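Long-range contacts in beta-porphyranase B (Bacteroides plebeius, PDB 4AWD), which hydrolyses the linkages between beta-D-galactopyranose and alpha-L-galactopyranose-6-sulfate in porphyran, a red seaweed polysaccharide, releasing mostly disaccharides: residues 148-153 and 285-290; 179-184 and 197-202. All coordinates share one frame; numbering follows the deposited sequence.

Contact 1 (148-153 and 285-290)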
ATOM      1  N   SER A 148       9.766  -3.651  -3.688  1.00 11.99           N
ATOM      2  CA  SER A 148       8.951  -2.487  -3.345  1.00 11.86           C
ATOM      3  C   SER A 148       8.877  -2.273  -1.840  1.00 11.37           C
ATOM      4  O   SER A 148       9.014  -3.220  -1.066  1.00 10.91           O
ATOM      5  CB  SER A 148       7.529  -2.668  -3.876  1.00 11.67           C
ATOM      6  OG  SER A 148       6.914  -3.777  -3.224  1.00 13.26           O
ATOM      7  N   SER A 149       8.683  -1.015  -1.447  1.00 11.02           N
ATOM      8  CA  SER A 149       8.241  -0.658  -0.102  1.00 11.18           C
ATOM      9  C   SER A 149       6.919   0.047  -0.334  1.00 10.88           C
ATOM     10  O   SER A 149       6.886   1.041  -1.049  1.00 11.03           O
ATOM     11  CB  SER A 149       9.226   0.299   0.576  1.00 10.76           C
ATOM     12  OG  SER A 149      10.515  -0.278   0.691  1.00 11.44           O
ATOM     13  N   THR A 150       5.833  -0.469   0.240  1.00 10.37           N
ATOM     14  CA  THR A 150       4.519   0.085  -0.059  1.00 10.32           C
ATOM     15  C   THR A 150       3.632   0.247   1.171  1.00 10.06           C
ATOM     16  O   THR A 150       3.848  -0.389   2.192  1.00  9.94           O
ATOM     17  CB  THR A 150       3.750  -0.763  -1.091  1.00 10.19           C
ATOM     18  OG1 THR A 150       3.543  -2.072  -0.563  1.00 11.03           O
ATOM     19  CG2 THR A 150       4.501  -0.868  -2.407  1.00 11.06           C
ATOM     20  N   PHE A 151       2.632   1.117   1.033  1.00  9.72           N
ATOM     21  CA  PHE A 151       1.601   1.354   2.032  1.00  9.10           C
ATOM     22  C   PHE A 151       0.346   1.672   1.240  1.00  9.61           C
ATOM     23  O   PHE A 151       0.322   2.650   0.482  1.00  9.85           O
ATOM     24  CB  PHE A 151       1.974   2.552   2.923  1.00  8.11           C
ATOM     25  CG  PHE A 151       0.912   2.923   3.935  1.00  5.85           C
ATOM     26  CD1 PHE A 151       0.460   1.998   4.868  1.00  2.00           C
ATOM     27  CD2 PHE A 151       0.383   4.200   3.971  1.00  6.52           C
ATOM     28  CE1 PHE A 151      -0.524   2.336   5.813  1.00  2.00           C
ATOM     29  CE2 PHE A 151      -0.573   4.562   4.919  1.00  6.10           C
ATOM     30  CZ  PHE A 151      -1.042   3.629   5.834  1.00  5.68           C
ATOM     31  N   TRP A 152      -0.686   0.844   1.400  1.00 10.09           N
ATOM     32  CA  TRP A 152      -1.904   0.972   0.613  1.00 10.35           C
ATOM     33  C   TRP A 152      -3.114   0.308   1.237  1.00 11.15           C
ATOM     34  O   TRP A 152      -3.005  -0.432   2.217  1.00 11.59           O
ATOM     35  CB  TRP A 152      -1.702   0.417  -0.804  1.00 10.52           C
ATOM     36  CG  TRP A 152      -1.067  -0.933  -0.922  1.00  9.48           C
ATOM     37  CD1 TRP A 152       0.232  -1.264  -0.618  1.00  9.72           C
ATOM     38  CD2 TRP A 152      -1.673  -2.124  -1.449  1.00  8.62           C
ATOM     39  NE1 TRP A 152       0.461  -2.597  -0.903  1.00  9.77           N
ATOM     40  CE2 TRP A 152      -0.687  -3.145  -1.420  1.00  9.09           C
ATOM     41  CE3 TRP A 152      -2.951  -2.427  -1.946  1.00  8.65           C
ATOM     42  CZ2 TRP A 152      -0.947  -4.456  -1.859  1.00  8.58           C
ATOM     43  CZ3 TRP A 152      -3.209  -3.731  -2.396  1.00  8.72           C
ATOM     44  CH2 TRP A 152      -2.205  -4.727  -2.350  1.00  8.84           C
ATOM     45  N   LEU A 153      -4.268   0.582   0.642  1.00 11.87           N
ATOM     46  CA  LEU A 153      -5.537  -0.005   1.058  1.00 12.36           C
ATOM     47  C   LEU A 153      -6.202  -0.668  -0.146  1.00 12.84           C
ATOM     48  O   LEU A 153      -5.988  -0.255  -1.296  1.00 12.12           O
ATOM     49  CB  LEU A 153      -6.478   1.053   1.650  1.00 12.20           C
ATOM     50  CG  LEU A 153      -6.048   1.751   2.948  1.00 12.44           C
ATOM     51  CD1 LEU A 153      -5.101   2.866   2.612  1.00 14.16           C
ATOM     52  CD2 LEU A 153      -7.224   2.304   3.706  1.00 10.45           C
ATOM     53  N   VAL A 285       3.119  -4.034   2.105  1.00  9.69           N
ATOM     54  CA  VAL A 285       3.639  -5.073   1.217  1.00  9.80           C
ATOM     55  C   VAL A 285       5.037  -4.800   0.659  1.00  9.25           C
ATOM     56  O   VAL A 285       5.379  -3.682   0.298  1.00  9.50           O
ATOM     57  CB  VAL A 285       2.668  -5.310   0.036  1.00  9.82           C
ATOM     58  CG1 VAL A 285       3.278  -6.227  -1.002  1.00 10.34           C
ATOM     59  CG2 VAL A 285       1.358  -5.889   0.544  1.00 10.22           C
ATOM     60  N   THR A 286       5.804  -5.874   0.555  1.00  8.59           N
ATOM     61  CA  THR A 286       7.150  -5.880  -0.000  1.00  7.67           C
ATOM     62  C   THR A 286       7.140  -6.849  -1.200  1.00  6.33           C
ATOM     63  O   THR A 286       6.923  -8.055  -1.039  1.00  6.16           O
ATOM     64  CB  THR A 286       8.114  -6.324   1.124  1.00  8.10           C
ATOM     65  OG1 THR A 286       8.850  -5.185   1.609  1.00 10.13           O
ATOM     66  CG2 THR A 286       9.016  -7.382   0.674  1.00  8.10           C
ATOM     67  N   GLU A 287       7.320  -6.325  -2.418  1.00  3.96           N
ATOM     68  CA  GLU A 287       7.067  -7.157  -3.587  1.00  2.00           C
ATOM     69  C   GLU A 287       8.063  -6.986  -4.700  1.00  2.00           C
ATOM     70  O   GLU A 287       8.989  -6.141  -4.670  1.00  2.00           O
ATOM     71  CB  GLU A 287       5.663  -6.915  -4.144  1.00  2.00           C
ATOM     72  CG  GLU A 287       5.598  -5.873  -5.249  1.00  5.29           C
ATOM     73  CD  GLU A 287       4.340  -5.023  -5.144  1.00  7.56           C
ATOM     74  OE1 GLU A 287       4.270  -4.211  -4.192  1.00  6.97           O
ATOM     75  OE2 GLU A 287       3.426  -5.179  -5.995  1.00 10.06           O
ATOM     76  N   THR A 288       7.917  -7.845  -5.687  1.00  2.00           N
ATOM     77  CA  THR A 288       8.791  -7.790  -6.825  1.00  2.00           C
ATOM     78  C   THR A 288       7.883  -7.401  -8.045  1.00  2.00           C
ATOM     79  O   THR A 288       6.681  -7.764  -8.098  1.00  2.00           O
ATOM     80  CB  THR A 288       9.603  -9.154  -6.850  1.00  2.00           C
ATOM     81  OG1 THR A 288      10.959  -8.978  -7.298  1.00  2.00           O
ATOM     82  CG2 THR A 288       8.941 -10.165  -7.602  1.00  2.00           C
ATOM     83  N   TYR A 289       8.432  -6.578  -8.958  1.00  2.00           N
ATOM     84  CA  TYR A 289       7.694  -6.071 -10.144  1.00  4.98           C
ATOM     85  C   TYR A 289       8.269  -6.631 -11.437  1.00  6.90           C
ATOM     86  O   TYR A 289       9.489  -6.760 -11.561  1.00  7.67           O
ATOM     87  CB  TYR A 289       7.833  -4.568 -10.265  1.00  5.08           C
ATOM     88  CG  TYR A 289       7.189  -3.720  -9.193  1.00  8.50           C
ATOM     89  CD1 TYR A 289       5.802  -3.660  -9.053  1.00  8.15           C
ATOM     90  CD2 TYR A 289       7.974  -2.919  -8.366  1.00  8.01           C
ATOM     91  CE1 TYR A 289       5.218  -2.853  -8.091  1.00  9.72           C
ATOM     92  CE2 TYR A 289       7.411  -2.123  -7.407  1.00  9.48           C
ATOM     93  CZ  TYR A 289       6.033  -2.083  -7.266  1.00 10.54           C
ATOM     94  OH  TYR A 289       5.487  -1.259  -6.300  1.00 10.61           O
ATOM     95  N   ASP A 290       7.403  -6.916 -12.416  1.00  9.20           N
ATOM     96  CA  ASP A 290       7.837  -7.475 -13.708  1.00 10.82           C
ATOM     97  C   ASP A 290       8.681  -6.490 -14.508  1.00 11.38           C
ATOM     98  O   ASP A 290       9.474  -6.890 -15.377  1.00 12.01           O
ATOM     99  CB  ASP A 290       6.640  -7.907 -14.561  1.00 10.77           C
ATOM    100  CG  ASP A 290       5.846  -9.026 -13.931  1.00 13.42           C
ATOM    101  OD1 ASP A 290       6.377  -9.692 -12.998  1.00 13.19           O
ATOM    102  OD2 ASP A 290       4.685  -9.247 -14.380  1.00 15.00           O
TER
HETATM  103  O   HOH W   1      11.319  -3.920   0.383  1.00 15.63           O

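Contact 2 (179-184 and 197-202)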
ATOM      1  N   ILE A 179      -1.030   4.501  -1.500  1.00 11.92           N
ATOM      2  CA  ILE A 179      -0.579   5.739  -0.883  1.00 11.42           C
ATOM      3  C   ILE A 179       0.888   5.976  -1.238  1.00 10.98           C
ATOM      4  O   ILE A 179       1.269   7.084  -1.599  1.00 11.10           O
ATOM      5  CB  ILE A 179      -0.857   5.770   0.644  1.00 11.67           C
ATOM      6  CG1 ILE A 179      -2.374   5.795   0.881  1.00 11.47           C
ATOM      7  CG2 ILE A 179      -0.201   6.998   1.281  1.00 11.53           C
ATOM      8  CD1 ILE A 179      -2.839   5.501   2.291  1.00 10.97           C
ATOM      9  N   ILE A 180       1.706   4.930  -1.159  1.00 10.51           N
ATOM     10  CA  ILE A 180       3.063   5.001  -1.703  1.00  9.90           C
ATOM     11  C   ILE A 180       3.535   3.664  -2.239  1.00  9.34           C
ATOM     12  O   ILE A 180       3.323   2.622  -1.608  1.00  9.64           O
ATOM     13  CB  ILE A 180       4.105   5.584  -0.676  1.00 10.39           C
ATOM     14  CG1 ILE A 180       5.489   5.768  -1.323  1.00  9.54           C
ATOM     15  CG2 ILE A 180       4.182   4.722   0.627  1.00  9.52           C
ATOM     16  CD1 ILE A 180       5.524   6.798  -2.477  1.00  8.91           C
ATOM     17  N   GLU A 181       4.155   3.716  -3.416  1.00  8.50           N
ATOM     18  CA  GLU A 181       5.032   2.660  -3.918  1.00  6.98           C
ATOM     19  C   GLU A 181       6.391   3.288  -4.190  1.00  5.57           C
ATOM     20  O   GLU A 181       6.460   4.348  -4.800  1.00  5.86           O
ATOM     21  CB  GLU A 181       4.494   2.074  -5.227  1.00  7.73           C
ATOM     22  CG  GLU A 181       3.117   1.442  -5.165  1.00  9.07           C
ATOM     23  CD  GLU A 181       2.661   0.932  -6.515  1.00 12.64           C
ATOM     24  OE1 GLU A 181       3.216  -0.090  -6.987  1.00 15.80           O
ATOM     25  OE2 GLU A 181       1.759   1.552  -7.124  1.00 11.96           O
ATOM     26  N   THR A 182       7.470   2.671  -3.706  1.00  3.12           N
ATOM     27  CA  THR A 182       8.836   2.996  -4.162  1.00  2.00           C
ATOM     28  C   THR A 182       9.660   1.721  -4.106  1.00  2.00           C
ATOM     29  O   THR A 182       9.168   0.695  -3.615  1.00  2.00           O
ATOM     30  CB  THR A 182       9.584   3.944  -3.249  1.00  2.00           C
ATOM     31  OG1 THR A 182       9.107   3.760  -1.915  1.00  4.84           O
ATOM     32  CG2 THR A 182       9.448   5.360  -3.678  1.00  4.25           C
ATOM     33  N   MET A 183      10.895   1.791  -4.592  1.00  4.08           N
ATOM     34  CA  MET A 183      11.924   0.827  -4.240  1.00  6.69           C
ATOM     35  C   MET A 183      13.204   1.626  -4.021  1.00  8.02           C
ATOM     36  O   MET A 183      13.331   2.724  -4.556  1.00  8.48           O
ATOM     37  CB  MET A 183      12.103  -0.254  -5.318  1.00  6.79           C
ATOM     38  CG  MET A 183      12.551   0.242  -6.678  1.00  8.81           C
ATOM     39  SD  MET A 183      12.778  -1.094  -7.878  1.00 13.81           S
ATOM     40  CE  MET A 183      11.094  -1.676  -8.133  1.00 13.06           C
ATOM     41  N   GLY A 184      14.132   1.092  -3.236  1.00  8.87           N
ATOM     42  CA  GLY A 184      15.306   1.854  -2.874  1.00 10.65           C
ATOM     43  C   GLY A 184      16.357   1.979  -3.961  1.00 12.27           C
ATOM     44  O   GLY A 184      17.075   2.990  -4.020  1.00 12.39           O
ATOM     45  N   LYS A 197      13.339   6.031 -13.943  1.00 20.45           N
ATOM     46  CA  LYS A 197      14.699   6.482 -13.607  1.00 20.31           C
ATOM     47  C   LYS A 197      14.837   7.052 -12.198  1.00 19.62           C
ATOM     48  O   LYS A 197      15.847   6.828 -11.523  1.00 19.52           O
ATOM     49  CB  LYS A 197      15.159   7.524 -14.625  1.00 20.91           C
ATOM     50  CG  LYS A 197      16.637   7.876 -14.586  1.00 23.49           C
ATOM     51  CD  LYS A 197      16.988   8.874 -15.713  1.00 28.13           C
ATOM     52  CE  LYS A 197      18.310   9.591 -15.440  1.00 29.67           C
ATOM     53  NZ  LYS A 197      19.385   8.604 -15.152  1.00 30.22           N
ATOM     54  N   THR A 198      13.820   7.796 -11.768  1.00 19.04           N
ATOM     55  CA  THR A 198      13.833   8.495 -10.481  1.00 18.11           C
ATOM     56  C   THR A 198      12.697   7.999  -9.577  1.00 17.48           C
ATOM     57  O   THR A 198      12.244   8.734  -8.683  1.00 17.38           O
ATOM     58  CB  THR A 198      13.579   9.985 -10.699  1.00 18.52           C
ATOM     59  OG1 THR A 198      12.433  10.134 -11.561  1.00 18.95           O
ATOM     60  CG2 THR A 198      14.800  10.667 -11.321  1.00 18.54           C
ATOM     61  N   TRP A 199      12.225   6.777  -9.819  1.00 15.93           N
ATOM     62  CA  TRP A 199      11.047   6.256  -9.136  1.00 15.03           C
ATOM     63  C   TRP A 199      11.185   6.239  -7.603  1.00 14.97           C
ATOM     64  O   TRP A 199      10.195   6.383  -6.897  1.00 14.08           O
ATOM     65  CB  TRP A 199      10.737   4.862  -9.647  1.00 14.41           C
ATOM     66  CG  TRP A 199       9.305   4.464  -9.565  1.00 13.77           C
ATOM     67  CD1 TRP A 199       8.254   5.020 -10.247  1.00 14.08           C
ATOM     68  CD2 TRP A 199       8.762   3.387  -8.798  1.00 12.28           C
ATOM     69  NE1 TRP A 199       7.088   4.355  -9.946  1.00 13.67           N
ATOM     70  CE2 TRP A 199       7.371   3.352  -9.053  1.00 12.33           C
ATOM     71  CE3 TRP A 199       9.317   2.445  -7.916  1.00 14.21           C
ATOM     72  CZ2 TRP A 199       6.520   2.414  -8.455  1.00 11.89           C
ATOM     73  CZ3 TRP A 199       8.466   1.501  -7.316  1.00 13.35           C
ATOM     74  CH2 TRP A 199       7.085   1.497  -7.593  1.00 13.19           C
ATOM     75  N   ASN A 200      12.416   6.062  -7.115  1.00 14.91           N
ATOM     76  CA  ASN A 200      12.726   6.178  -5.697  1.00 14.86           C
ATOM     77  C   ASN A 200      12.679   7.605  -5.132  1.00 15.28           C
ATOM     78  O   ASN A 200      12.902   7.794  -3.917  1.00 14.73           O
ATOM     79  CB  ASN A 200      14.082   5.529  -5.382  1.00 14.83           C
ATOM     80  CG  ASN A 200      15.267   6.337  -5.904  1.00 14.52           C
ATOM     81  OD1 ASN A 200      15.274   6.793  -7.052  1.00 11.39           O
ATOM     82  ND2 ASN A 200      16.289   6.500  -5.052  1.00 13.07           N
ATOM     83  N   MET A 201      12.397   8.588  -6.001  1.00 15.28           N
ATOM     84  CA  MET A 201      12.313  10.011  -5.617  1.00 16.09           C
ATOM     85  C   MET A 201      11.027  10.685  -6.079  1.00 16.01           C
ATOM     86  O   MET A 201      11.007  11.902  -6.302  1.00 15.97           O
ATOM     87  CB  MET A 201      13.501  10.819  -6.164  1.00 15.89           C
ATOM     88  CG  MET A 201      14.837  10.379  -5.624  1.00 18.75           C
ATOM     89  SD  MET A 201      16.229  11.292  -6.296  1.00 20.43           S
ATOM     90  CE  MET A 201      17.369   9.925  -6.425  1.00 24.10           C
ATOM     91  N   GLN A 202       9.965   9.907  -6.236  1.00 15.81           N
ATOM     92  CA  GLN A 202       8.706  10.451  -6.714  1.00 16.41           C
ATOM     93  C   GLN A 202       7.581   9.936  -5.826  1.00 15.89           C
ATOM     94  O   GLN A 202       7.637   8.810  -5.334  1.00 15.73           O
ATOM     95  CB  GLN A 202       8.454  10.115  -8.210  1.00 17.04           C
ATOM     96  CG  GLN A 202       9.570  10.546  -9.228  1.00 19.43           C
ATOM     97  CD  GLN A 202       9.652  12.069  -9.493  1.00 23.93           C
ATOM     98  OE1 GLN A 202       8.764  12.817  -9.084  1.00 27.70           O
ATOM     99  NE2 GLN A 202      10.724  12.525 -10.185  1.00 22.71           N
TER
HETATM  100  O   HOH W   2      16.654   5.218  -2.442  1.00 12.86           O

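Contact 1 (148-153 and 285-290)
Ser148 and Thr150 both turn their hydroxyl into the space between backbone N and carbonyl carbon (chi1 64° and 61°), and this aims Ser148 OG at Glu287 and Thr150 OG1 at Val285. Ser148 OG accepts a bond from Glu287 N at 2.7 Å. Ser148 OG donates to Glu287 OE1 at 2.8 Å, meeting the carboxylate on its anti side and slightly out of its plane. Ser148 N also bonds to Glu287 O at 2.8 Å. One serine thus grips both the backbone and the acid of Glu287, whose OE2 is salt-bridged to Arg79. Glu287 OE1 also bonds a glycerol, probably from crystallisation, as fits a pocket. Glu287 and Arg79 probably bind substrate. Thr150 OG1 donates to Val285 O at 2.6 Å, tilted 25° from the carbonyl plane; the bond from Thr150 N to this oxygen is weak. Val285 CB lies at the edge of the Trp152 indole, 3.6 Å from Trp152 NE1, and Val285 CG2 packs on CZ2. Tyr289 approaches Ser148 obliquely, with Tyr289 OH 3.5 Å from Ser148 CB. Water 1 bridges Ser148 O and Thr286 OG1. Strand 149-163 pairs antiparallel with strands 281-285 and 168-182, while Thr286 rests on strand 95-107.

Contact 2 (179-184 and 197-202)
Trp199 brings the six-membered part of its indole up to the backbone of Glu181, Thr182 and Met183. Its CG is anti to the backbone N (chi1 -152°), and the ring reaches across to the end of strand 168-182. Trp199 CZ3 comes within 3.4 Å of Thr182 C, an oblique approach. Glu181 O sits over one face of the ring, offset toward the rim. Glu181 CB touches Trp199 CH2 at 3.6 Å. Met183 crosses the indole at about a right angle, and Met183 CG is 4.1 Å from Trp199 CE3. No direct hydrogen bond joins the two segments; the contact between them is packing and one water bridge. Trp291 and Trp195 each meet Trp199 edge-to-face.

Glu181 is the probable proton donor of this GH16 enzyme. In GH16 enzymes one strand carries both catalytic acids; here the likely nucleophile, Glu176, lies five residues earlier. A classic beta bulge, characteristic of this family's catalytic strand, lies between the two: Ile179 and Ile180 both face Phe151 of the neighbouring strand. Trp199 packs at the CB of Glu181, whose OE1 is hydrogen-bonded to Tyr289.

Asn200 follows in the short 3-10 turn. Asn200 CB lies 3.0 Å from Met183 O, and Asn200 CA meets Thr182 CG2 at 3.9 Å. Water 2 accepts from Asn200 ND2 and donates to Gly184 O at 2.8 Å, tying the turn to the chain just past the strand. At Met201 the chain closes the turn, with Met201 N bonded to Thr198 O. Gln202 O lies 4.1 Å from Ile180 CD1.

In the fold
The centres of contacts 1 and 2 lie about 11 Å apart. They share one sheet of the GH16 beta-jelly-roll sandwich, where strands 149-163 and 168-182 are antiparallel neighbours that follow each other in the chain. In sequence, 148-153 comes first, then both segments of contact 2, and 285-290 last. The two contacts also touch directly. Besides the bond between tyrosine and acid, Tyr289 packs on Trp199 and Met183. Ser149 N and Thr182 O probably bond across the strands. The late loop after strand 281-285 thus brings Glu287, a probable substrate-binding residue, beside the probable proton donor. Together the contacts probably line part of the substrate-binding cleft.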